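Local atomic coordinates of TIGR00725 family protein (Thermotoga maritima, PDB entry 1RCU), a protein that is of unknown function but belongs to the SLOG superfamily of Rossmann-like proteins and may, like other members, bind a nucleotide-related ligand. Residues 24-29 / 57-62; 87-92 / 109-114. One frame throughout, in Å; residues are numbered along the deposited sequence.

Contact 1: residues 24-29 / 57-62; sequences KKVVVV and KGYLVF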
ATOM      1  N   LYS A  24      20.773  16.378  -2.193  1.00 59.67           N
ATOM      2  CA  LYS A  24      20.038  16.028  -3.409  1.00 54.74           C
ATOM      3  C   LYS A  24      19.933  14.510  -3.555  1.00 49.96           C
ATOM      4  O   LYS A  24      20.934  13.792  -3.483  1.00 47.65           O
ATOM      5  CB  LYS A  24      20.730  16.601  -4.644  1.00 55.81           C
ATOM      6  CG  LYS A  24      19.801  16.779  -5.828  1.00 56.58           C
ATOM      7  CD  LYS A  24      20.458  17.630  -6.901  1.00 57.51           C
ATOM      8  CE  LYS A  24      19.532  18.729  -7.399  1.00 57.66           C
ATOM      9  NZ  LYS A  24      20.245  19.649  -8.336  1.00 59.01           N
ATOM     10  N   LYS A  25      18.715  14.033  -3.775  1.00 44.64           N
ATOM     11  CA  LYS A  25      18.462  12.610  -3.901  1.00 39.83           C
ATOM     12  C   LYS A  25      18.234  12.120  -5.330  1.00 36.67           C
ATOM     13  O   LYS A  25      17.326  12.594  -6.013  1.00 36.20           O
ATOM     14  CB  LYS A  25      17.232  12.229  -3.080  1.00 39.16           C
ATOM     15  CG  LYS A  25      17.378  12.253  -1.581  1.00 39.81           C
ATOM     16  CD  LYS A  25      16.095  11.697  -0.974  1.00 43.17           C
ATOM     17  CE  LYS A  25      16.091  11.714   0.555  1.00 45.39           C
ATOM     18  NZ  LYS A  25      14.860  11.084   1.149  1.00 45.44           N
ATOM     19  N   VAL A  26      19.046  11.170  -5.788  1.00 31.91           N
ATOM     20  CA  VAL A  26      18.808  10.627  -7.118  1.00 29.19           C
ATOM     21  C   VAL A  26      18.482   9.144  -6.997  1.00 27.20           C
ATOM     22  O   VAL A  26      19.136   8.386  -6.266  1.00 25.87           O
ATOM     23  CB  VAL A  26      20.000  10.839  -8.109  1.00 28.91           C
ATOM     24  CG1 VAL A  26      20.723  12.125  -7.781  1.00 27.47           C
ATOM     25  CG2 VAL A  26      20.933   9.652  -8.109  1.00 30.71           C
ATOM     26  N   VAL A  27      17.429   8.753  -7.695  1.00 23.88           N
ATOM     27  CA  VAL A  27      16.974   7.381  -7.707  1.00 22.97           C
ATOM     28  C   VAL A  27      17.473   6.761  -9.015  1.00 22.97           C
ATOM     29  O   VAL A  27      17.344   7.374 -10.076  1.00 22.62           O
ATOM     30  CB  VAL A  27      15.414   7.343  -7.646  1.00 22.52           C
ATOM     31  CG1 VAL A  27      14.891   6.019  -8.160  1.00 20.57           C
ATOM     32  CG2 VAL A  27      14.931   7.589  -6.207  1.00 20.81           C
ATOM     33  N   VAL A  28      18.087   5.581  -8.938  1.00 21.64           N
ATOM     34  CA  VAL A  28      18.552   4.911 -10.144  1.00 22.12           C
ATOM     35  C   VAL A  28      17.819   3.582 -10.248  1.00 20.57           C
ATOM     36  O   VAL A  28      17.692   2.845  -9.266  1.00 20.22           O
ATOM     37  CB  VAL A  28      20.112   4.683 -10.171  1.00 23.71           C
ATOM     38  CG1 VAL A  28      20.841   5.984  -9.836  1.00 23.03           C
ATOM     39  CG2 VAL A  28      20.511   3.587  -9.215  1.00 27.94           C
ATOM     40  N   VAL A  29      17.310   3.302 -11.443  1.00 19.53           N
ATOM     41  CA  VAL A  29      16.574   2.076 -11.713  1.00 18.01           C
ATOM     42  C   VAL A  29      17.195   1.355 -12.914  1.00 19.45           C
ATOM     43  O   VAL A  29      17.845   1.973 -13.752  1.00 19.56           O
ATOM     44  CB  VAL A  29      15.075   2.387 -12.003  1.00 14.34           C
ATOM     45  CG1 VAL A  29      14.458   3.115 -10.822  1.00 10.61           C
ATOM     46  CG2 VAL A  29      14.949   3.221 -13.248  1.00  8.87           C
ATOM     47  N   LYS A  57      30.039  13.449  -6.107  1.00 29.01           N
ATOM     48  CA  LYS A  57      29.336  14.722  -6.196  1.00 28.89           C
ATOM     49  C   LYS A  57      28.487  14.991  -4.968  1.00 29.42           C
ATOM     50  O   LYS A  57      27.859  16.043  -4.872  1.00 29.37           O
ATOM     51  CB  LYS A  57      28.452  14.791  -7.450  1.00 27.82           C
ATOM     52  CG  LYS A  57      29.194  14.756  -8.776  1.00 28.74           C
ATOM     53  CD  LYS A  57      30.242  15.850  -8.881  1.00 30.67           C
ATOM     54  CE  LYS A  57      30.867  15.867 -10.279  1.00 32.45           C
ATOM     55  NZ  LYS A  57      31.968  16.859 -10.423  1.00 31.81           N
ATOM     56  N   GLY A  58      28.451  14.034  -4.046  1.00 28.57           N
ATOM     57  CA  GLY A  58      27.682  14.216  -2.829  1.00 30.48           C
ATOM     58  C   GLY A  58      26.183  13.950  -2.841  1.00 30.78           C
ATOM     59  O   GLY A  58      25.492  14.364  -1.913  1.00 31.15           O
ATOM     60  N   TYR A  59      25.676  13.276  -3.873  1.00 30.34           N
ATOM     61  CA  TYR A  59      24.250  12.959  -3.954  1.00 30.13           C
ATOM     62  C   TYR A  59      23.913  11.722  -3.111  1.00 29.31           C
ATOM     63  O   TYR A  59      24.728  10.804  -2.980  1.00 28.33           O
ATOM     64  CB  TYR A  59      23.814  12.679  -5.408  1.00 30.39           C
ATOM     65  CG  TYR A  59      24.044  13.810  -6.381  1.00 31.86           C
ATOM     66  CD1 TYR A  59      23.463  15.061  -6.179  1.00 32.57           C
ATOM     67  CD2 TYR A  59      24.850  13.631  -7.508  1.00 33.16           C
ATOM     68  CE1 TYR A  59      23.681  16.114  -7.070  1.00 32.96           C
ATOM     69  CE2 TYR A  59      25.073  14.680  -8.417  1.00 34.32           C
ATOM     70  CZ  TYR A  59      24.486  15.917  -8.189  1.00 33.81           C
ATOM     71  OH  TYR A  59      24.711  16.945  -9.082  1.00 33.49           O
ATOM     72  N   LEU A  60      22.707  11.710  -2.552  1.00 27.32           N
ATOM     73  CA  LEU A  60      22.227  10.583  -1.764  1.00 26.46           C
ATOM     74  C   LEU A  60      21.541   9.636  -2.761  1.00 25.49           C
ATOM     75  O   LEU A  60      20.583  10.030  -3.421  1.00 24.45           O
ATOM     76  CB  LEU A  60      21.236  11.073  -0.703  1.00 27.16           C
ATOM     77  CG  LEU A  60      20.668  10.007   0.218  1.00 31.20           C
ATOM     78  CD1 LEU A  60      21.800   9.203   0.843  1.00 32.87           C
ATOM     79  CD2 LEU A  60      19.822  10.681   1.273  1.00 33.59           C
ATOM     80  N   VAL A  61      22.028   8.397  -2.867  1.00 24.53           N
ATOM     81  CA  VAL A  61      21.466   7.455  -3.830  1.00 23.12           C
ATOM     82  C   VAL A  61      20.443   6.443  -3.304  1.00 23.77           C
ATOM     83  O   VAL A  61      20.627   5.827  -2.256  1.00 23.58           O
ATOM     84  CB  VAL A  61      22.607   6.703  -4.578  1.00 22.33           C
ATOM     85  CG1 VAL A  61      22.030   5.817  -5.687  1.00 19.64           C
ATOM     86  CG2 VAL A  61      23.591   7.720  -5.186  1.00 17.84           C
ATOM     87  N   PHE A  62      19.349   6.302  -4.047  1.00 24.78           N
ATOM     88  CA  PHE A  62      18.269   5.356  -3.726  1.00 24.58           C
ATOM     89  C   PHE A  62      18.048   4.410  -4.900  1.00 24.07           C
ATOM     90  O   PHE A  62      18.148   4.822  -6.057  1.00 22.80           O
ATOM     91  CB  PHE A  62      16.931   6.072  -3.511  1.00 25.82           C
ATOM     92  CG  PHE A  62      16.795   6.737  -2.194  1.00 26.79           C
ATOM     93  CD1 PHE A  62      17.523   7.880  -1.906  1.00 29.17           C
ATOM     94  CD2 PHE A  62      15.935   6.219  -1.232  1.00 29.86           C
ATOM     95  CE1 PHE A  62      17.394   8.513  -0.677  1.00 29.33           C
ATOM     96  CE2 PHE A  62      15.790   6.840   0.017  1.00 30.59           C
ATOM     97  CZ  PHE A  62      16.524   7.990   0.296  1.00 30.26           C
TER
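Parallel strand pairing joins Lys25, Val26 and Val27 to Leu60, Val61 and Phe62, inside the beta-alpha-beta unit formed by strand 25-30, helix 44-56 and strand 60-63 of a Rossmann-like sheet. The hydrogen bonds alternate as a parallel ladder requires: Leu60 N binds Lys24 O (2.9 Å), Val26 N binds Leu60 O (3.0 Å), Phe62 N binds Val26 O, and Val28 N binds Phe62 O. The short strand axes cross at -31°, the twist of the sheet.

Val26 and Val61 face helix 44-56, where both reach Leu54. The same crossover helix meets Tyr59, whose CB lies 3.9 Å from Val26 CG1. Lys24 runs beside this tyrosine in the same direction, its CB 3.5 Å from Tyr59 CD1 at the edge of the ring.

On the other side of the sheet, Val27 CG2 packs on Phe62 CB at 3.7 Å. Lys25, with CG anti to the carbonyl carbon (chi1 -71°) and the chain straight from there on, slants past CE1 and CZ of Phe62 and carries its NZ to a hydrogen bond with Ala101 O of the second subunit. On the way, Lys25 CD passes 3.5 Å from Phe62 CE1.

Contact 2: residues 87-92 / 109-114; sequences ILPDEE and QMRSFV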
ATOM      1  N   ILE A  87      15.309   0.402  -1.103  1.00 21.60           N
ATOM      2  CA  ILE A  87      13.890   0.269  -0.765  1.00 22.77           C
ATOM      3  C   ILE A  87      13.559  -1.124  -1.281  1.00 23.90           C
ATOM      4  O   ILE A  87      13.507  -1.351  -2.485  1.00 22.14           O
ATOM      5  CB  ILE A  87      13.027   1.306  -1.518  1.00 21.47           C
ATOM      6  CG1 ILE A  87      13.555   2.720  -1.262  1.00 22.28           C
ATOM      7  CG2 ILE A  87      11.585   1.220  -1.071  1.00 19.78           C
ATOM      8  CD1 ILE A  87      13.289   3.251   0.110  1.00 19.13           C
ATOM      9  N   LEU A  88      13.339  -2.048  -0.357  1.00 25.83           N
ATOM     10  CA  LEU A  88      13.079  -3.433  -0.706  1.00 28.88           C
ATOM     11  C   LEU A  88      11.643  -3.890  -0.774  1.00 31.69           C
ATOM     12  O   LEU A  88      10.805  -3.510   0.049  1.00 31.01           O
ATOM     13  CB  LEU A  88      13.801  -4.351   0.279  1.00 29.15           C
ATOM     14  CG  LEU A  88      15.324  -4.325   0.253  1.00 30.64           C
ATOM     15  CD1 LEU A  88      15.861  -4.746   1.610  1.00 30.64           C
ATOM     16  CD2 LEU A  88      15.829  -5.249  -0.857  1.00 29.98           C
ATOM     17  N   PRO A  89      11.337  -4.706  -1.794  1.00 35.04           N
ATOM     18  CA  PRO A  89       9.987  -5.235  -1.951  1.00 38.38           C
ATOM     19  C   PRO A  89       9.887  -6.294  -0.863  1.00 41.90           C
ATOM     20  O   PRO A  89      10.879  -6.957  -0.560  1.00 39.52           O
ATOM     21  CB  PRO A  89      10.008  -5.822  -3.363  1.00 36.61           C
ATOM     22  CG  PRO A  89      11.415  -6.207  -3.557  1.00 34.67           C
ATOM     23  CD  PRO A  89      12.171  -5.055  -2.959  1.00 35.03           C
ATOM     24  N   ASP A  90       8.709  -6.423  -0.264  1.00 47.58           N
ATOM     25  CA  ASP A  90       8.491  -7.392   0.801  1.00 54.49           C
ATOM     26  C   ASP A  90       9.521  -7.231   1.907  1.00 57.36           C
ATOM     27  O   ASP A  90       9.973  -6.121   2.189  1.00 57.78           O
ATOM     28  CB  ASP A  90       8.565  -8.825   0.266  1.00 57.49           C
ATOM     29  CG  ASP A  90       7.215  -9.527   0.287  1.00 61.58           C
ATOM     30  OD1 ASP A  90       6.405  -9.316  -0.650  1.00 62.84           O
ATOM     31  OD2 ASP A  90       6.956 -10.281   1.252  1.00 63.38           O
ATOM     32  N   GLU A  91       9.891  -8.350   2.521  1.00 60.47           N
ATOM     33  CA  GLU A  91      10.874  -8.347   3.593  1.00 63.29           C
ATOM     34  C   GLU A  91      12.190  -8.892   3.054  1.00 63.64           C
ATOM     35  O   GLU A  91      12.891  -9.652   3.725  1.00 63.18           O
ATOM     36  CB  GLU A  91      10.374  -9.191   4.767  1.00 65.46           C
ATOM     37  CG  GLU A  91       9.126  -8.598   5.414  1.00 70.29           C
ATOM     38  CD  GLU A  91       8.711  -9.303   6.689  1.00 73.25           C
ATOM     39  OE1 GLU A  91       8.299 -10.478   6.613  1.00 75.62           O
ATOM     40  OE2 GLU A  91       8.800  -8.680   7.770  1.00 74.26           O
ATOM     41  N   GLU A  92      12.516  -8.476   1.831  1.00 64.07           N
ATOM     42  CA  GLU A  92      13.735  -8.895   1.152  1.00 64.02           C
ATOM     43  C   GLU A  92      15.010  -8.558   1.915  1.00 62.23           C
ATOM     44  O   GLU A  92      14.992  -7.856   2.924  1.00 62.64           O
ATOM     45  CB  GLU A  92      13.813  -8.289  -0.250  1.00 66.94           C
ATOM     46  CG  GLU A  92      12.976  -9.034  -1.277  1.00 70.97           C
ATOM     47  CD  GLU A  92      13.601  -8.992  -2.653  1.00 73.25           C
ATOM     48  OE1 GLU A  92      14.841  -9.125  -2.730  1.00 73.90           O
ATOM     49  OE2 GLU A  92      12.862  -8.847  -3.651  1.00 75.49           O
ATOM     50  N   GLN A 109       5.949  -3.526  -7.759  1.00 30.60           N
ATOM     51  CA  GLN A 109       5.439  -2.281  -8.315  1.00 32.15           C
ATOM     52  C   GLN A 109       5.149  -1.184  -7.290  1.00 33.62           C
ATOM     53  O   GLN A 109       5.558  -0.031  -7.466  1.00 34.33           O
ATOM     54  CB  GLN A 109       4.196  -2.574  -9.166  1.00 31.49           C
ATOM     55  CG  GLN A 109       4.532  -3.098 -10.555  1.00 29.36           C
ATOM     56  CD  GLN A 109       5.360  -4.371 -10.532  1.00 31.95           C
ATOM     57  OE1 GLN A 109       4.890  -5.431 -10.114  1.00 29.66           O
ATOM     58  NE2 GLN A 109       6.612  -4.268 -10.982  1.00 33.27           N
HETATM   59  N   MSE A 110       4.451  -1.522  -6.219  1.00 35.60           N
HETATM   60  CA  MSE A 110       4.159  -0.529  -5.195  1.00 37.47           C
HETATM   61  C   MSE A 110       5.434  -0.076  -4.487  1.00 33.59           C
HETATM   62  O   MSE A 110       5.574   1.097  -4.142  1.00 33.18           O
HETATM   63  CB  MSE A 110       3.129  -1.096  -4.221  1.00 45.31           C
HETATM   64  CG  MSE A 110       1.782  -1.271  -4.911  1.00 56.16           C
HETATM   65 SE   MSE A 110       0.360  -1.873  -3.789  1.00 76.08          SE
HETATM   66  CE  MSE A 110       1.217  -3.472  -3.095  1.00 66.37           C
ATOM     67  N   ARG A 111       6.365  -1.001  -4.285  1.00 29.43           N
ATOM     68  CA  ARG A 111       7.651  -0.685  -3.667  1.00 27.92           C
ATOM     69  C   ARG A 111       8.312   0.395  -4.537  1.00 26.85           C
ATOM     70  O   ARG A 111       8.947   1.324  -4.034  1.00 25.14           O
ATOM     71  CB  ARG A 111       8.524  -1.948  -3.642  1.00 27.85           C
ATOM     72  CG  ARG A 111       9.957  -1.780  -3.139  1.00 29.86           C
ATOM     73  CD  ARG A 111      10.996  -1.513  -4.233  1.00 28.82           C
ATOM     74  NE  ARG A 111      10.603  -2.104  -5.501  1.00 33.14           N
ATOM     75  CZ  ARG A 111      11.365  -2.910  -6.230  1.00 31.54           C
ATOM     76  NH1 ARG A 111      12.582  -3.242  -5.818  1.00 29.38           N
ATOM     77  NH2 ARG A 111      10.906  -3.369  -7.388  1.00 33.01           N
ATOM     78  N   SER A 112       8.137   0.255  -5.850  1.00 24.32           N
ATOM     79  CA  SER A 112       8.689   1.196  -6.817  1.00 24.55           C
ATOM     80  C   SER A 112       8.105   2.591  -6.637  1.00 22.12           C
ATOM     81  O   SER A 112       8.801   3.596  -6.782  1.00 18.85           O
ATOM     82  CB  SER A 112       8.399   0.723  -8.249  1.00 26.48           C
ATOM     83  OG  SER A 112       9.196  -0.389  -8.596  1.00 29.74           O
ATOM     84  N   PHE A 113       6.815   2.653  -6.338  1.00 20.70           N
ATOM     85  CA  PHE A 113       6.213   3.954  -6.157  1.00 20.40           C
ATOM     86  C   PHE A 113       6.638   4.648  -4.885  1.00 19.24           C
ATOM     87  O   PHE A 113       6.655   5.869  -4.843  1.00 18.53           O
ATOM     88  CB  PHE A 113       4.697   3.857  -6.319  1.00 22.41           C
ATOM     89  CG  PHE A 113       4.292   3.778  -7.753  1.00 24.06           C
ATOM     90  CD1 PHE A 113       4.373   4.908  -8.567  1.00 24.69           C
ATOM     91  CD2 PHE A 113       3.981   2.556  -8.324  1.00 25.56           C
ATOM     92  CE1 PHE A 113       4.163   4.814  -9.935  1.00 27.50           C
ATOM     93  CE2 PHE A 113       3.769   2.446  -9.687  1.00 26.90           C
ATOM     94  CZ  PHE A 113       3.862   3.578 -10.500  1.00 26.47           C
ATOM     95  N   VAL A 114       7.008   3.897  -3.849  1.00 18.33           N
ATOM     96  CA  VAL A 114       7.477   4.587  -2.659  1.00 19.66           C
ATOM     97  C   VAL A 114       8.944   4.941  -2.906  1.00 20.19           C
ATOM     98  O   VAL A 114       9.480   5.868  -2.302  1.00 24.12           O
ATOM     99  CB  VAL A 114       7.324   3.757  -1.344  1.00 18.25           C
ATOM    100  CG1 VAL A 114       6.650   2.449  -1.621  1.00 17.74           C
ATOM    101  CG2 VAL A 114       8.664   3.576  -0.686  1.00 17.33           C
TER
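Ile87, Leu88 and Pro89 pass alongside helix 108-116 with Pro89 CA and Arg111 CA 5.4 Å apart, after which the chain reverses in a type II' turn from Pro89 to Glu92.

Arg111 does most of the touching from the helix side. Its CG is anti to the backbone N (chi1 175°), which sends the chain out to the strand; there CG rests 3.5 Å from Pro89 N. Bends at chi2 (-93°) and chi3 turn the rest of the chain alongside the proline ring, pointing the same way. Pro89 CG sits over one face of the guanidinium, offset toward its rim, and Pro89 CD is 3.4 Å from Arg111 NH1. Ile87 O lies at the edge, in the guanidinium plane, but what it meets is the aliphatic Arg111 CD, at 3.1 Å. The polar end is held from elsewhere: NH2 bonds to Phe108 O in the preceding turn, and NH1 makes a weak bond to Gly64 O, just past strand 60-63. NE is hydrogen-bonded outside the contact as well, so the plane of the group is probably set mainly by NE and NH2, the weak NH1 bond adding little. One turn along, Val114 CG2 crosses Ile87 CG2 at 3.8 Å in apolar packing.

Helix 108-116 is thereby seated against the C-terminal end of strand 84-88, the rim where Rossmann-like folds usually place their ligand pocket. Ile87 also touches Leu115 of this helix, strands 60-63 and 100-103 flank strand 84-88 in the sheet, and Phe113 on the helix packs on Ile133 of helix 129-140.

Contact 1 closes before contact 2 opens along the chain, and their centres stand about 17 Å apart. The seven-stranded parallel sheet ties them together: strands 60-63 and 84-88 are neighbours in it, and Phe62 CD2 touches Ile87 CD1 at 4.2 Å. Helix 108-116 also reaches contact 1, where Leu115 packs on Val27 and Phe62. Contact 1 is strand pairing within the sheet, whereas contact 2 lies at the C-terminal end of a strand, where a helix closes over it. Both also reach the second subunit, through Lys25 and Ile87, linking the Rossmann-like core to the four-chain assembly.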